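PDB 2VPZ: hypothetical membrane spanning protein, which probably serves as the membrane-embedded subunit of polysulfide reductase, binding quinones among its transmembrane helices for electron transfer to the rest of the enzyme. Local coordinates for residues W94-G99 against L125-Y130; F100-L105 against A117-V122. One frame throughout, in Å; residues are numbered along the deposited sequence.

Contact 1: W94-G99 against L125-Y130; sequences WGLGLG and LVALSY
Gly95 and Ala127 bring their helices together, with their CA atoms 5.4 Å apart. The two segments run nearly antiparallel, at 150°, and the axes of the two segments approach to 8.3 Å. Gly95 has no side chain, so Val126 can come up to the backbone, where CA is the nearest atom. Val126 meets it with one branch: Val126 CG1 lies anti to its own backbone N (chi1 173°) and ends 4.1 Å from Gly95 CA. One residue on, Leu96 spreads its two methyls over two partners. Leu96 CD2 packs on Ala127 CB at 3.9 Å. Leu96 CD1 comes obliquely to the Tyr130 ring, 4.3 Å from Tyr130 CE2. The Tyr130 side chain also touches Val25 of helix 16-41 and Ile89, earlier in helix 88-107. Tyr130 OH makes a weak hydrogen bond with His21 NE2, and both residues bind quinone, although none is bound to this chain in this structure. No hydrogen bond joins the two segments. The contact is thus apolar and mostly buried, held by van der Waals packing. From this helix pair the Tyr130 ring gains a greasy flank, supplied by Leu96, and no polar partner.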
loop_
_atom_site.group_PDB
_atom_site.type_symbol
_atom_site.label_atom_id
_atom_site.label_comp_id
_atom_site.label_asym_id
_atom_site.label_seq_id
_atom_site.Cartn_x
_atom_site.Cartn_y
_atom_site.Cartn_z
ATOM N N TRP C 94 16.621 42.030 0.383
ATOM C CA TRP C 94 16.604 43.109 -0.586
ATOM C C TRP C 94 15.640 44.287 -0.222
ATOM O O TRP C 94 16.003 45.440 -0.446
ATOM C CB TRP C 94 16.351 42.530 -1.996
ATOM C CG TRP C 94 17.602 41.860 -2.596
ATOM C CD1 TRP C 94 18.044 40.567 -2.392
ATOM C CD2 TRP C 94 18.565 42.468 -3.481
ATOM N NE1 TRP C 94 19.210 40.352 -3.094
ATOM C CE2 TRP C 94 19.554 41.497 -3.767
ATOM C CE3 TRP C 94 18.687 43.749 -4.051
ATOM C CZ2 TRP C 94 20.658 41.761 -4.615
ATOM C CZ3 TRP C 94 19.788 44.019 -4.898
ATOM C CH2 TRP C 94 20.757 43.022 -5.165
ATOM N N GLY C 95 14.473 44.016 0.381
ATOM C CA GLY C 95 13.531 45.057 0.787
ATOM C C GLY C 95 14.048 46.017 1.851
ATOM O O GLY C 95 14.012 47.263 1.695
ATOM N N LEU C 96 14.543 45.430 2.945
ATOM C CA LEU C 96 15.170 46.139 4.094
ATOM C C LEU C 96 16.424 46.911 3.566
ATOM O O LEU C 96 16.500 48.144 3.665
ATOM C CB LEU C 96 15.579 45.130 5.211
ATOM C CG LEU C 96 14.566 44.173 5.894
ATOM C CD1 LEU C 96 15.246 42.863 6.398
ATOM C CD2 LEU C 96 13.825 44.881 7.051
ATOM N N GLY C 97 17.375 46.161 3.001
ATOM C CA GLY C 97 18.610 46.695 2.430
ATOM C C GLY C 97 18.409 47.924 1.545
ATOM O O GLY C 97 18.927 48.999 1.874
ATOM N N LEU C 98 17.672 47.781 0.439
ATOM C CA LEU C 98 17.333 48.889 -0.487
ATOM C C LEU C 98 16.453 49.948 0.238
ATOM O O LEU C 98 16.551 51.146 -0.042
ATOM C CB LEU C 98 16.605 48.412 -1.775
ATOM C CG LEU C 98 17.313 47.455 -2.754
ATOM C CD1 LEU C 98 16.292 46.681 -3.616
ATOM C CD2 LEU C 98 18.322 48.213 -3.637
ATOM N N GLY C 99 15.592 49.509 1.153
ATOM C CA GLY C 99 14.765 50.417 1.918
ATOM C C GLY C 99 15.589 51.294 2.860
ATOM O O GLY C 99 15.157 52.379 3.269
ATOM N N LEU C 125 6.735 47.498 1.886
ATOM C CA LEU C 125 5.630 46.528 1.757
ATOM C C LEU C 125 6.261 45.117 1.554
ATOM O O LEU C 125 5.720 44.116 2.022
ATOM C CB LEU C 125 4.615 46.912 0.622
ATOM C CG LEU C 125 3.554 47.980 1.030
ATOM C CD1 LEU C 125 2.661 48.415 -0.150
ATOM C CD2 LEU C 125 2.690 47.426 2.173
ATOM N N VAL C 126 7.426 45.063 0.906
ATOM C CA VAL C 126 8.177 43.816 0.743
ATOM C C VAL C 126 8.605 43.331 2.166
ATOM O O VAL C 126 8.327 42.198 2.520
ATOM C CB VAL C 126 9.462 44.012 -0.175
ATOM C CG1 VAL C 126 10.332 42.729 -0.192
ATOM C CG2 VAL C 126 9.041 44.412 -1.602
ATOM N N ALA C 127 9.224 44.195 2.971
ATOM C CA ALA C 127 9.667 43.879 4.352
ATOM C C ALA C 127 8.569 43.509 5.386
ATOM O O ALA C 127 8.840 42.804 6.373
ATOM C CB ALA C 127 10.561 45.032 4.929
ATOM N N LEU C 128 7.341 43.991 5.170
ATOM C CA LEU C 128 6.144 43.725 6.027
ATOM C C LEU C 128 5.489 42.396 5.655
ATOM O O LEU C 128 4.767 41.779 6.453
ATOM C CB LEU C 128 5.076 44.831 5.852
ATOM C CG LEU C 128 5.082 46.110 6.707
ATOM C CD1 LEU C 128 4.323 47.255 6.002
ATOM C CD2 LEU C 128 4.482 45.838 8.105
ATOM N N SER C 129 5.722 42.010 4.411
ATOM C CA SER C 129 5.178 40.815 3.784
ATOM C C SER C 129 6.012 39.525 3.854
ATOM O O SER C 129 5.452 38.427 3.872
ATOM C CB SER C 129 4.896 41.107 2.284
ATOM O OG SER C 129 3.813 41.957 2.055
ATOM N N TYR C 130 7.328 39.635 3.901
ATOM C CA TYR C 130 8.181 38.451 3.881
ATOM C C TYR C 130 8.177 37.503 5.117
ATOM O O TYR C 130 8.308 36.281 4.959
ATOM C CB TYR C 130 9.620 38.812 3.431
ATOM C CG TYR C 130 10.682 38.853 4.525
ATOM C CD1 TYR C 130 11.357 37.683 4.931
ATOM C CD2 TYR C 130 11.012 40.058 5.172
ATOM C CE1 TYR C 130 12.334 37.711 5.963
ATOM C CE2 TYR C 130 11.985 40.099 6.206
ATOM C CZ TYR C 130 12.644 38.922 6.598
ATOM O OH TYR C 130 13.577 38.953 7.610
#

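Contact 2: F100-L105 against A117-V122; sequences FLTGGL and AWALLV
Thr102 OG1 is hydrogen-bonded to Leu98 O, one turn back in its own helix, while the CG2 of the same residue faces Ala119 and Leu120. The contact belongs to a transmembrane helical hairpin. Helix 88-107 runs into a short connection, and helix 117-136 returns beside it. The two segments meet at 152°, nearly antiparallel, and their axes approach to 9.2 Å. The nearest backbone pair is Thr102 and Leu120, with CA atoms 6.0 Å apart.

Thr102 has the largest share of the packing. At chi1 -59° its hydroxyl is beside the backbone N, which turns OG1 back to Leu98 O and sets CG2 anti to the backbone N. That methyl reaches across to the second helix. Thr102 CG2 lies 3.7 Å from Ala119 CB and 3.5 Å from Leu120 N, so it packs on a side chain and on the backbone of the next residue. Thr102 CG2 also touches the start of the Leu120 side chain, 4.0 Å from Leu120 CB. No hydrogen bond crosses between the segments.

Other helices cover the outer faces of the pair. Leu121 packs on Leu33 and Leu37 of helix 16-41, and Phe100 on Leu54 and Ile57 of helix 46-65.

Leu120 returns the contact. Its CG is anti to the backbone N, chi1 -170°, and the side chain leads to the bare backbone at Gly103. There Leu120 CD1 ends 4.3 Å from Gly103 N.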
loop_
_atom_site.group_PDB
_atom_site.type_symbol
_atom_site.label_atom_id
_atom_site.label_comp_id
_atom_site.label_asym_id
_atom_site.label_seq_id
_atom_site.Cartn_x
_atom_site.Cartn_y
_atom_site.Cartn_z
ATOM N N PHE C 100 16.793 50.838 3.189
ATOM C CA PHE C 100 17.737 51.546 4.079
ATOM C C PHE C 100 18.579 52.569 3.273
ATOM O O PHE C 100 19.033 53.591 3.827
ATOM C CB PHE C 100 18.621 50.527 4.831
ATOM C CG PHE C 100 19.620 51.137 5.810
ATOM C CD1 PHE C 100 19.318 51.262 7.173
ATOM C CD2 PHE C 100 20.875 51.553 5.365
ATOM C CE1 PHE C 100 20.256 51.792 8.080
ATOM C CE2 PHE C 100 21.827 52.089 6.256
ATOM C CZ PHE C 100 21.516 52.206 7.617
ATOM N N LEU C 101 18.806 52.305 1.981
ATOM C CA LEU C 101 19.509 53.244 1.079
ATOM C C LEU C 101 18.483 54.334 0.729
ATOM O O LEU C 101 18.747 55.539 0.890
ATOM C CB LEU C 101 19.990 52.596 -0.248
ATOM C CG LEU C 101 20.882 51.354 -0.285
ATOM C CD1 LEU C 101 21.220 50.978 -1.744
ATOM C CD2 LEU C 101 22.171 51.580 0.530
ATOM N N THR C 102 17.323 53.912 0.237
ATOM C CA THR C 102 16.221 54.813 -0.142
ATOM C C THR C 102 15.926 55.794 1.010
ATOM O O THR C 102 15.804 56.995 0.779
ATOM C CB THR C 102 14.892 54.044 -0.536
ATOM O OG1 THR C 102 15.143 53.177 -1.639
ATOM C CG2 THR C 102 13.763 55.046 -0.918
ATOM N N GLY C 103 15.831 55.288 2.237
ATOM C CA GLY C 103 15.615 56.125 3.406
ATOM C C GLY C 103 16.875 56.868 3.864
ATOM O O GLY C 103 16.809 57.791 4.692
ATOM N N GLY C 104 18.024 56.457 3.347
ATOM C CA GLY C 104 19.275 57.111 3.645
ATOM C C GLY C 104 19.352 58.423 2.855
ATOM O O GLY C 104 19.633 59.486 3.421
ATOM N N LEU C 105 19.050 58.366 1.561
ATOM C CA LEU C 105 19.059 59.555 0.684
ATOM C C LEU C 105 17.974 60.604 1.072
ATOM O O LEU C 105 18.186 61.825 0.925
ATOM C CB LEU C 105 18.932 59.147 -0.812
ATOM C CG LEU C 105 19.802 57.975 -1.321
ATOM C CD1 LEU C 105 18.934 56.724 -1.595
ATOM C CD2 LEU C 105 20.569 58.369 -2.592
ATOM N N ALA C 117 10.172 58.575 -2.061
ATOM C CA ALA C 117 9.130 58.260 -1.059
ATOM C C ALA C 117 8.177 57.104 -1.495
ATOM O O ALA C 117 7.599 56.425 -0.638
ATOM C CB ALA C 117 8.308 59.516 -0.663
ATOM N N TRP C 118 7.992 56.910 -2.809
ATOM C CA TRP C 118 7.157 55.825 -3.376
ATOM C C TRP C 118 7.981 54.528 -3.329
ATOM O O TRP C 118 7.436 53.438 -3.118
ATOM C CB TRP C 118 6.724 56.114 -4.825
ATOM C CG TRP C 118 5.481 56.966 -4.966
ATOM C CD1 TRP C 118 5.409 58.244 -5.467
ATOM C CD2 TRP C 118 4.126 56.606 -4.609
ATOM N NE1 TRP C 118 4.108 58.686 -5.447
ATOM C CE2 TRP C 118 3.300 57.708 -4.927
ATOM C CE3 TRP C 118 3.535 55.459 -4.052
ATOM C CZ2 TRP C 118 1.899 57.705 -4.703
ATOM C CZ3 TRP C 118 2.131 55.447 -3.823
ATOM C CH2 TRP C 118 1.338 56.569 -4.155
ATOM N N ALA C 119 9.287 54.671 -3.556
ATOM C CA ALA C 119 10.234 53.552 -3.467
ATOM C C ALA C 119 10.198 53.050 -2.002
ATOM O O ALA C 119 9.990 51.855 -1.774
ATOM C CB ALA C 119 11.683 53.986 -3.831
ATOM N N LEU C 120 10.398 53.950 -1.033
ATOM C CA LEU C 120 10.355 53.543 0.378
ATOM C C LEU C 120 9.008 52.894 0.618
ATOM O O LEU C 120 8.886 51.937 1.389
ATOM C CB LEU C 120 10.546 54.710 1.388
ATOM C CG LEU C 120 10.738 54.223 2.856
ATOM C CD1 LEU C 120 12.022 53.362 2.968
ATOM C CD2 LEU C 120 10.795 55.417 3.823
ATOM N N LEU C 121 7.962 53.367 -0.058
ATOM C CA LEU C 121 6.662 52.717 0.147
ATOM C C LEU C 121 6.668 51.254 -0.335
ATOM O O LEU C 121 6.166 50.380 0.366
ATOM C CB LEU C 121 5.500 53.441 -0.530
ATOM C CG LEU C 121 4.182 52.713 -0.150
ATOM C CD1 LEU C 121 3.390 53.551 0.865
ATOM C CD2 LEU C 121 3.333 52.405 -1.394
ATOM N N VAL C 122 7.208 50.988 -1.521
ATOM C CA VAL C 122 7.228 49.631 -2.056
ATOM C C VAL C 122 8.172 48.655 -1.324
ATOM O O VAL C 122 7.851 47.464 -1.177
ATOM C CB VAL C 122 7.568 49.613 -3.588
ATOM C CG1 VAL C 122 8.116 48.223 -3.977
ATOM C CG2 VAL C 122 6.315 49.967 -4.430
#

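In the fold
Both contacts join helix 88-107 to helix 117-136, and their centres are 10 Å apart. Contact 2 lies nearer the turn of the hairpin, and its centre is about 19 Å from the centre of the chain. Contact 1 lies deeper, with its centre about 11 Å from the centre of the chain. Both are largely buried, and both are apolar across the interface. Their surroundings differ. Contact 1 includes a quinone-binding tyrosine, and its Leu125 and Ser129 pack on Leu185 of the second subunit. Contact 2 is away from the known sites and touches no other chain. The two meet where Leu120 CD1 lies 3.3 Å from Gly99 O.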